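Local coordinates for protein histidine acid phosphatase (Hafnia alvei, PDB 4ARU) that is a histidine acid phosphatase, a member of branch 2 of the histidine phosphatase superfamily, at residues A[49-53]-A[228-232]. Coordinates in Å, arbitrary orientation, origin at the centre of the assembly. Where two conformers were deposited one is given. Residues are numbered along the deposited sequence.
Sequences ITPRG and HAQGM
This is a polar contact between two helix ends: the N-terminus of helix 51-70, which belongs to the alpha/beta part of the fold, meets the C-terminus of helix 213-229. The backbones keep apart, with Arg52 and Gln230 nearest at 6.5 Å between CA atoms, so long side chains span the gap and 233 Å² is buried. Thr50, in extended conformation (phi/psi -89/162), is the N-cap. Its p rotamer lets OG1 accept from Gly53 N at 2.9 Å and also donate to Gln230 OE1 at 2.7 Å. Pro51 suits the first helical turn, where its missing amide hydrogen costs nothing, and Gly53 lacks a CB that would collide with Ile49 CG1. The CA-to-CB bond of Gln230 points away, but chi1 t and chi2 p bring its amide back to Thr50. Arg52, t through chi1, chi2 and chi3, reaches Ala229 O, a carbonyl at the helix end, with NE at 3.0 Å and NH2 at 3.1 Å. NH2 also donates to the carbonyl of His363, the last residue of helix 359-363; the His363 ring stacks on that of His228. One face of the guanidinium lies against Gly231 N, and a CB on Gly231 would clash with Arg52 NH1. Glycine also readily adopts the positive phi (69/30) with which Gly231 leaves the helical conformation, its N bonding His228 O at 3.0 Å. The pairing thus joins a threonine N-cap, its hydroxyl extended by a glutamine, to a glycine-terminated Schellman motif, with Ala229 O accepting two hydrogen bonds from the arginine.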
ATOM      1  N   ILE A  49      -7.706  -8.151  10.022  1.00  8.06           N
ATOM      2  CA  ILE A  49      -8.598  -8.072   8.870  1.00  8.29           C
ATOM      3  C   ILE A  49      -9.955  -8.583   9.300  1.00  8.16           C
ATOM      4  O   ILE A  49     -10.068  -9.466  10.148  1.00  9.90           O
ATOM      5  CB  ILE A  49      -8.069  -8.906   7.693  1.00  8.42           C
ATOM      6  CG1 ILE A  49      -8.825  -8.604   6.395  1.00  8.12           C
ATOM      7  CG2 ILE A  49      -8.123 -10.377   7.980  1.00  9.46           C
ATOM      8  CD1 ILE A  49      -8.120  -9.181   5.163  1.00  8.59           C
ATOM      9  N   THR A  50     -11.029  -7.988   8.811  1.00  7.36           N
ATOM     10  CA  THR A  50     -12.395  -8.472   9.092  1.00  7.40           C
ATOM     11  C   THR A  50     -12.841  -9.501   8.067  1.00  7.27           C
ATOM     12  O   THR A  50     -12.269  -9.587   6.950  1.00  6.70           O
ATOM     13  CB  THR A  50     -13.459  -7.324   9.028  1.00  7.44           C
ATOM     14  OG1 THR A  50     -13.498  -6.793   7.681  1.00  7.01           O
ATOM     15  CG2 THR A  50     -13.079  -6.217   9.989  1.00  7.41           C
ATOM     16  N   PRO A  51     -13.874 -10.281   8.406  1.00  7.76           N
ATOM     17  CA  PRO A  51     -14.377 -11.230   7.396  1.00  7.92           C
ATOM     18  C   PRO A  51     -14.815 -10.526   6.099  1.00  7.85           C
ATOM     19  O   PRO A  51     -14.606 -11.033   4.979  1.00  7.87           O
ATOM     20  CB  PRO A  51     -15.473 -11.965   8.132  1.00  8.70           C
ATOM     21  CG  PRO A  51     -15.075 -11.890   9.577  1.00  8.79           C
ATOM     22  CD  PRO A  51     -14.359 -10.579   9.759  1.00  8.34           C
ATOM     23  N   ARG A  52     -15.375  -9.327   6.234  1.00  7.72           N
ATOM     24  CA  ARG A  52     -15.709  -8.572   5.039  1.00  7.70           C
ATOM     25  C   ARG A  52     -14.448  -8.195   4.258  1.00  6.97           C
ATOM     26  O   ARG A  52     -14.456  -8.236   3.052  1.00  7.00           O
ATOM     27  CB  ARG A  52     -16.531  -7.329   5.409  1.00  8.16           C
ATOM     28  CG  ARG A  52     -16.759  -6.371   4.270  1.00  8.44           C
ATOM     29  CD  ARG A  52     -17.945  -5.532   4.580  1.00  9.28           C
ATOM     30  NE  ARG A  52     -18.019  -4.393   3.683  1.00  9.80           N
ATOM     31  CZ  ARG A  52     -19.126  -3.832   3.243  1.00 10.72           C
ATOM     32  NH1 ARG A  52     -20.325  -4.302   3.537  1.00 11.75           N
ATOM     33  NH2 ARG A  52     -18.989  -2.772   2.468  1.00 11.01           N
ATOM     34  N   GLY A  53     -13.382  -7.779   4.948  1.00  6.56           N
ATOM     35  CA  GLY A  53     -12.117  -7.500   4.317  1.00  6.19           C
ATOM     36  C   GLY A  53     -11.614  -8.703   3.526  1.00  6.23           C
ATOM     37  O   GLY A  53     -11.083  -8.583   2.408  1.00  6.34           O
ATOM     38  N   HIS A 228     -16.116   2.933   6.177  1.00  7.47           N
ATOM     39  CA  HIS A 228     -16.916   2.943   4.975  1.00  7.60           C
ATOM     40  C   HIS A 228     -16.764   1.680   4.131  1.00  7.57           C
ATOM     41  O   HIS A 228     -17.737   1.080   3.674  1.00  8.27           O
ATOM     42  CB  HIS A 228     -16.591   4.195   4.169  1.00  7.92           C
ATOM     43  CG  HIS A 228     -17.512   4.441   3.009  1.00  9.16           C
ATOM     44  ND1 HIS A 228     -18.748   5.038   3.145  1.00 10.45           N
ATOM     45  CD2 HIS A 228     -17.361   4.168   1.691  1.00  9.73           C
ATOM     46  CE1 HIS A 228     -19.301   5.159   1.939  1.00 10.83           C
ATOM     47  NE2 HIS A 228     -18.499   4.604   1.054  1.00 10.88           N
ATOM     48  N   ALA A 229     -15.520   1.267   3.991  1.00  6.77           N
ATOM     49  CA  ALA A 229     -15.213   0.046   3.254  1.00  6.84           C
ATOM     50  C   ALA A 229     -15.729  -1.217   3.944  1.00  7.27           C
ATOM     51  O   ALA A 229     -16.050  -2.197   3.273  1.00  7.88           O
ATOM     52  CB  ALA A 229     -13.728  -0.047   3.088  1.00  6.29           C
ATOM     53  N   GLN A 230     -15.882  -1.150   5.268  1.00  7.26           N
ATOM     54  CA  GLN A 230     -16.408  -2.207   6.114  1.00  7.76           C
ATOM     55  C   GLN A 230     -17.940  -2.223   6.098  1.00  8.82           C
ATOM     56  O   GLN A 230     -18.595  -3.145   6.633  1.00  9.68           O
ATOM     57  CB  GLN A 230     -15.852  -2.004   7.532  1.00  7.36           C
ATOM     58  CG  GLN A 230     -16.384  -2.964   8.583  1.00  7.76           C
ATOM     59  CD  GLN A 230     -16.027  -4.414   8.324  1.00  8.04           C
ATOM     60  OE1 GLN A 230     -15.153  -4.708   7.539  1.00  7.86           O
ATOM     61  NE2 GLN A 230     -16.692  -5.322   9.024  1.00  8.70           N
ATOM     62  N   GLY A 231     -18.533  -1.179   5.522  1.00  9.73           N
ATOM     63  CA  GLY A 231     -19.964  -1.067   5.515  1.00 11.19           C
ATOM     64  C   GLY A 231     -20.607  -0.803   6.845  1.00 12.56           C
ATOM     65  O   GLY A 231     -21.801  -1.111   7.077  1.00 14.22           O
ATOM     66  N   MET A 232     -19.890  -0.107   7.727  1.00 13.02           N
ATOM     67  CA  MET A 232     -20.485   0.264   9.001  0.67 14.53           C
ATOM     68  C   MET A 232     -21.661   1.189   8.761  1.00 15.53           C
ATOM     69  O   MET A 232     -21.650   1.985   7.810  1.00 16.30           O
ATOM     70  CB  MET A 232     -19.482   0.963   9.861  0.67 13.91           C
ATOM     71  CG  MET A 232     -18.353   0.058  10.182  0.67 13.79           C
ATOM     72  SD  MET A 232     -17.547   0.673  11.615  0.67 14.20           S
ATOM     73  CE  MET A 232     -16.761  -0.852  12.109  0.67 13.96           C
TER